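Local coordinates for protein beta-phosphoglucomutase (Bacteroides vulgatus, PDB 3DV9) that probably interconverts beta-glucose 1-phosphate and glucose 6-phosphate, as a magnesium-binding phosphomutase of the haloacid dehalogenase superfamily, at residues N183-I188 against A201-I206; K50-G55 against K91-A96. All coordinates share one frame; numbering follows the deposited sequence.

Contact 1 lies in the buried core and contact 2 near the surface of the helical part of the chain, on opposite sides of the chain's centre, with their nearest atoms about 18 Å apart. They share no helix or strand. Contact 1 joins two neighbouring strands of the parallel sheet, so main-chain hydrogen bonds set its spacing and branched aliphatic side chains fill both faces. In contact 2 the end of helix 38-51 meets the flank of helix 87-101; aromatic rings against alanine and isoleucine do the work there, and the direct contacts are all van der Waals in kind. Each contact also has one bridging water, between main-chain atoms in 183-188/201-206 and from an arginine to a carbonyl in 50-55/91-96.

Contact 1: residues N183-I188 against A201-I206; sequences NEALVI and AGIFTI
Val187 and Thr205 sit side by side on neighbouring parallel strands, joined through helix 192-200 as a beta-alpha-beta crossover of the Rossmann-like HAD core. Val187 N donates to Phe204 O at 2.9 Å, and Val187 O accepts from Ile206 N at 2.7 Å, so one valine is gripped through both main-chain polar atoms. On its face of the sheet, Val187 is the bump: CG2 enters an angle formed by CG2 and CD1 of Ile203, 3.7 Å from the former, the side chains crossing at about a right angle. Beta-branching suits both residues, since two arms spread from CB can fill a hollow beside an extended backbone. Thr205 OG1 lies anti to the carbonyl carbon (chi1 -66°), which turns it back to Ile203 O (2.8 Å), above the carbonyl plane, while CG2 lies beside Val187 CG1. Replacing Thr205 with an alanine would probably leave Ile203 O without this hydroxyl donor and open a gap beside Val187. On the opposite face, Ile188 CD1 nestles against Ile206 CD1 (3.7 Å) and CB, with helix 230-244 packed over this layer. Where the strands begin to part, a water bridges the backbone, donating to Ala185 O at 2.7 Å and accepting from Phe204 N at 2.8 Å.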
loop_
_atom_site.group_PDB
_atom_site.type_symbol
_atom_site.label_atom_id
_atom_site.label_comp_id
_atom_site.label_asym_id
_atom_site.label_seq_id
_atom_site.Cartn_x
_atom_site.Cartn_y
_atom_site.Cartn_z
ATOM N N ASN A 183 -0.394 -11.802 13.487
ATOM C CA ASN A 183 0.899 -11.641 14.178
ATOM C C ASN A 183 2.079 -12.369 13.479
ATOM O O ASN A 183 3.155 -12.510 14.058
ATOM C CB ASN A 183 0.799 -12.095 15.633
ATOM C CG ASN A 183 0.617 -13.583 15.751
ATOM O OD1 ASN A 183 -0.231 -14.166 15.064
ATOM N ND2 ASN A 183 1.400 -14.214 16.647
ATOM N N GLU A 184 1.863 -12.838 12.257
ATOM C CA GLU A 184 2.914 -13.476 11.439
ATOM C C GLU A 184 3.318 -12.609 10.248
ATOM O O GLU A 184 4.062 -13.049 9.373
ATOM C CB GLU A 184 2.462 -14.868 10.945
ATOM C CG GLU A 184 2.271 -15.882 12.079
ATOM C CD GLU A 184 1.638 -17.209 11.630
ATOM O OE1 GLU A 184 0.991 -17.261 10.553
ATOM O OE2 GLU A 184 1.781 -18.190 12.387
ATOM N N ALA A 185 2.741 -11.411 10.168
ATOM C CA ALA A 185 2.963 -10.534 9.020
ATOM C C ALA A 185 3.300 -9.083 9.415
ATOM O O ALA A 185 3.076 -8.662 10.562
ATOM C CB ALA A 185 1.744 -10.571 8.078
ATOM N N LEU A 186 3.903 -8.365 8.450
ATOM C CA LEU A 186 4.072 -6.906 8.508
ATOM C C LEU A 186 3.363 -6.310 7.280
ATOM O O LEU A 186 3.349 -6.916 6.217
ATOM C CB LEU A 186 5.563 -6.530 8.394
ATOM C CG LEU A 186 6.547 -6.587 9.562
ATOM C CD1 LEU A 186 6.427 -7.830 10.350
ATOM C CD2 LEU A 186 7.977 -6.356 9.067
ATOM N N VAL A 187 2.789 -5.122 7.429
ATOM C CA VAL A 187 2.267 -4.375 6.287
ATOM C C VAL A 187 3.243 -3.221 6.032
ATOM O O VAL A 187 3.638 -2.528 6.961
ATOM C CB VAL A 187 0.846 -3.827 6.559
ATOM C CG1 VAL A 187 0.448 -2.752 5.512
ATOM C CG2 VAL A 187 -0.180 -4.982 6.599
ATOM N N ILE A 188 3.641 -3.068 4.782
ATOM C CA ILE A 188 4.526 -1.928 4.378
ATOM C C ILE A 188 3.702 -1.008 3.486
ATOM O O ILE A 188 3.379 -1.350 2.343
ATOM C CB ILE A 188 5.781 -2.424 3.639
ATOM C CG1 ILE A 188 6.451 -3.600 4.374
ATOM C CG2 ILE A 188 6.761 -1.237 3.418
ATOM C CD1 ILE A 188 6.857 -3.236 5.827
ATOM N N ALA A 201 -6.815 -4.239 9.807
ATOM C CA ALA A 201 -6.628 -5.682 9.646
ATOM C C ALA A 201 -5.904 -6.344 10.828
ATOM O O ALA A 201 -5.793 -7.574 10.873
ATOM C CB ALA A 201 -5.877 -5.992 8.351
ATOM N N GLY A 202 -5.450 -5.524 11.770
ATOM C CA GLY A 202 -4.741 -5.941 12.975
ATOM C C GLY A 202 -3.340 -6.487 12.774
ATOM O O GLY A 202 -2.848 -7.262 13.613
ATOM N N ILE A 203 -2.676 -6.007 11.715
ATOM C CA ILE A 203 -1.295 -6.418 11.386
ATOM C C ILE A 203 -0.389 -5.241 11.704
ATOM O O ILE A 203 -0.757 -4.100 11.464
ATOM C CB ILE A 203 -1.137 -6.732 9.879
ATOM C CG1 ILE A 203 -2.239 -7.721 9.404
ATOM C CG2 ILE A 203 0.337 -7.176 9.522
ATOM C CD1 ILE A 203 -2.424 -7.737 7.866
ATOM N N PHE A 204 0.780 -5.551 12.245
ATOM C CA PHE A 204 1.789 -4.564 12.555
ATOM C C PHE A 204 2.090 -3.812 11.250
ATOM O O PHE A 204 2.421 -4.408 10.242
ATOM C CB PHE A 204 3.031 -5.248 13.147
ATOM C CG PHE A 204 4.083 -4.279 13.602
ATOM C CD1 PHE A 204 4.192 -3.947 14.969
ATOM C CD2 PHE A 204 5.019 -3.743 12.689
ATOM C CE1 PHE A 204 5.152 -3.046 15.415
ATOM C CE2 PHE A 204 6.005 -2.851 13.143
ATOM C CZ PHE A 204 6.084 -2.523 14.515
ATOM N N THR A 205 1.896 -2.495 11.293
ATOM C CA THR A 205 1.865 -1.688 10.076
ATOM C C THR A 205 2.994 -0.680 10.077
ATOM O O THR A 205 3.113 0.134 11.017
ATOM C CB THR A 205 0.439 -1.048 9.820
ATOM O OG1 THR A 205 -0.504 -2.101 9.556
ATOM C CG2 THR A 205 0.465 -0.068 8.600
ATOM N N ILE A 206 3.816 -0.721 9.023
ATOM C CA ILE A 206 4.958 0.191 8.897
ATOM C C ILE A 206 4.672 1.189 7.791
ATOM O O ILE A 206 4.414 0.823 6.611
ATOM C CB ILE A 206 6.290 -0.586 8.624
ATOM C CG1 ILE A 206 6.671 -1.476 9.810
ATOM C CG2 ILE A 206 7.446 0.408 8.192
ATOM C CD1 ILE A 206 7.711 -2.519 9.402
HETATM O O HOH W 1 1.736 -8.140 12.827
#

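Contact 2: residues K50-G55 against K91-A96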
loop_
_atom_site.group_PDB
_atom_site.type_symbol
_atom_site.label_atom_id
_atom_site.label_comp_id
_atom_site.label_asym_id
_atom_site.label_seq_id
_atom_site.Cartn_x
_atom_site.Cartn_y
_atom_site.Cartn_z
ATOM N N LYS A 50 -10.528 16.346 -14.446
ATOM C CA LYS A 50 -10.758 17.691 -15.041
ATOM C C LYS A 50 -11.506 17.591 -16.379
ATOM O O LYS A 50 -12.437 18.375 -16.640
ATOM C CB LYS A 50 -9.425 18.439 -15.218
ATOM C CG LYS A 50 -9.562 19.866 -15.712
ATOM C CD LYS A 50 -8.180 20.516 -15.779
ATOM C CE LYS A 50 -8.191 21.955 -16.324
ATOM N NZ LYS A 50 -8.309 23.017 -15.269
ATOM N N ARG A 51 -11.108 16.620 -17.205
ATOM C CA ARG A 51 -11.720 16.385 -18.503
ATOM C C ARG A 51 -13.207 16.040 -18.371
ATOM O O ARG A 51 -14.008 16.387 -19.246
ATOM C CB ARG A 51 -11.016 15.232 -19.229
ATOM C CG ARG A 51 -11.501 15.040 -20.641
ATOM C CD ARG A 51 -10.880 13.778 -21.252
ATOM N NE ARG A 51 -9.420 13.966 -21.298
ATOM C CZ ARG A 51 -8.547 12.983 -21.516
ATOM N NH1 ARG A 51 -8.967 11.741 -21.690
ATOM N NH2 ARG A 51 -7.233 13.256 -21.526
ATOM N N PHE A 52 -13.558 15.321 -17.308
ATOM C CA PHE A 52 -14.952 14.946 -17.013
ATOM C C PHE A 52 -15.701 16.015 -16.178
ATOM O O PHE A 52 -16.821 15.820 -15.750
ATOM C CB PHE A 52 -14.987 13.578 -16.341
ATOM C CG PHE A 52 -14.811 12.437 -17.293
ATOM C CD1 PHE A 52 -15.924 11.725 -17.759
ATOM C CD2 PHE A 52 -13.533 12.055 -17.728
ATOM C CE1 PHE A 52 -15.782 10.672 -18.638
ATOM C CE2 PHE A 52 -13.370 10.974 -18.632
ATOM C CZ PHE A 52 -14.488 10.279 -19.073
ATOM N N GLY A 53 -15.079 17.164 -15.979
ATOM C CA GLY A 53 -15.735 18.292 -15.306
ATOM C C GLY A 53 -15.654 18.279 -13.785
ATOM O O GLY A 53 -16.379 19.011 -13.128
ATOM N N PHE A 54 -14.750 17.460 -13.232
ATOM C CA PHE A 54 -14.573 17.323 -11.795
ATOM C C PHE A 54 -13.235 17.902 -11.304
ATOM O O PHE A 54 -12.218 17.816 -11.994
ATOM C CB PHE A 54 -14.582 15.838 -11.393
ATOM C CG PHE A 54 -15.903 15.128 -11.598
ATOM C CD1 PHE A 54 -17.055 15.515 -10.898
ATOM C CD2 PHE A 54 -15.985 14.030 -12.470
ATOM C CE1 PHE A 54 -18.282 14.840 -11.066
ATOM C CE2 PHE A 54 -17.233 13.330 -12.653
ATOM C CZ PHE A 54 -18.372 13.745 -11.946
ATOM N N GLY A 55 -13.228 18.428 -10.087
ATOM C CA GLY A 55 -12.020 18.995 -9.521
ATOM C C GLY A 55 -11.380 18.061 -8.515
ATOM O O GLY A 55 -11.787 18.018 -7.360
ATOM N N LYS A 91 -17.065 3.903 -15.355
ATOM C CA LYS A 91 -16.342 3.123 -16.351
ATOM C C LYS A 91 -15.557 3.965 -17.376
ATOM O O LYS A 91 -14.429 3.606 -17.746
ATOM C CB LYS A 91 -17.301 2.164 -17.066
ATOM C CG LYS A 91 -16.629 1.303 -18.120
ATOM C CD LYS A 91 -17.642 0.644 -19.028
ATOM C CE LYS A 91 -17.000 -0.514 -19.787
ATOM N NZ LYS A 91 -17.980 -1.592 -20.088
ATOM N N ALA A 92 -16.168 5.058 -17.836
ATOM C CA ALA A 92 -15.551 6.012 -18.761
ATOM C C ALA A 92 -14.347 6.715 -18.131
ATOM O O ALA A 92 -13.294 6.869 -18.763
ATOM C CB ALA A 92 -16.579 7.037 -19.213
ATOM N N ILE A 93 -14.514 7.137 -16.881
ATOM C CA ILE A 93 -13.459 7.832 -16.162
ATOM C C ILE A 93 -12.304 6.861 -15.919
ATOM O O ILE A 93 -11.161 7.170 -16.251
ATOM C CB ILE A 93 -13.977 8.452 -14.862
ATOM C CG1 ILE A 93 -14.989 9.566 -15.192
ATOM C CG2 ILE A 93 -12.786 8.958 -13.979
ATOM C CD1 ILE A 93 -15.858 10.041 -13.974
ATOM N N TYR A 94 -12.591 5.672 -15.391
ATOM C CA TYR A 94 -11.494 4.732 -15.162
ATOM C C TYR A 94 -10.733 4.398 -16.458
ATOM O O TYR A 94 -9.485 4.361 -16.456
ATOM C CB TYR A 94 -11.924 3.458 -14.418
ATOM C CG TYR A 94 -10.718 2.715 -13.854
ATOM C CD1 TYR A 94 -9.870 3.324 -12.896
ATOM C CD2 TYR A 94 -10.389 1.425 -14.294
ATOM C CE1 TYR A 94 -8.749 2.661 -12.390
ATOM C CE2 TYR A 94 -9.251 0.749 -13.784
ATOM C CZ TYR A 94 -8.440 1.376 -12.831
ATOM O OH TYR A 94 -7.328 0.718 -12.312
ATOM N N GLN A 95 -11.464 4.193 -17.564
ATOM C CA GLN A 95 -10.833 3.880 -18.849
ATOM C C GLN A 95 -9.911 5.016 -19.298
ATOM O O GLN A 95 -8.770 4.780 -19.715
ATOM C CB GLN A 95 -11.883 3.570 -19.930
ATOM C CG GLN A 95 -12.463 2.155 -19.859
ATOM C CD GLN A 95 -13.292 1.767 -21.090
ATOM O OE1 GLN A 95 -13.367 2.515 -22.072
ATOM N NE2 GLN A 95 -13.924 0.591 -21.033
ATOM N N ALA A 96 -10.404 6.249 -19.208
ATOM C CA ALA A 96 -9.607 7.399 -19.616
ATOM C C ALA A 96 -8.349 7.539 -18.749
ATOM O O ALA A 96 -7.277 7.883 -19.251
ATOM C CB ALA A 96 -10.443 8.691 -19.597
HETATM O O HOH W 2 -7.289 9.263 -21.541
#
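Phe52 lays one face of its ring on Ile93, whose CG1 stands 3.5 Å from the ring centroid and only 13° off the normal, a CH-pi contact. The two side chains point opposite ways as they pass. Ile93 sets CG1 anti to its carbonyl carbon (chi1 -66°), bringing it over the middle of the ring. Ala96 CB approaches the same ring at the edge and near its plane, 3.8 Å from Phe52 CE2. Ala92 CB packs against Phe52 CE1, also at 3.8 Å; small methyls suit a helix flank that a broad ring must approach closely. The ring is carried by the end of helix 38-51, which closes in a Schellman motif: Gly53, at positive phi, sends its N back to Lys50 O, and Phe54 N bonds to Met49 O. A CB on Gly53 would collide with Phe52 O, so glycine suits the turn. Beyond it the Phe54 and Ile93 side chains cross at about a right angle, Ile93 CD1 meeting the ring edge 3.8 Å from Phe54 CE2, while helix 69-81 packs against Phe54. Arg51 brings NH1 to 4.0 Å from Ala96 CB. In the guanidinium plane, a water accepts from Arg51 NH1 and donates to Ala96 O at 2.7 Å.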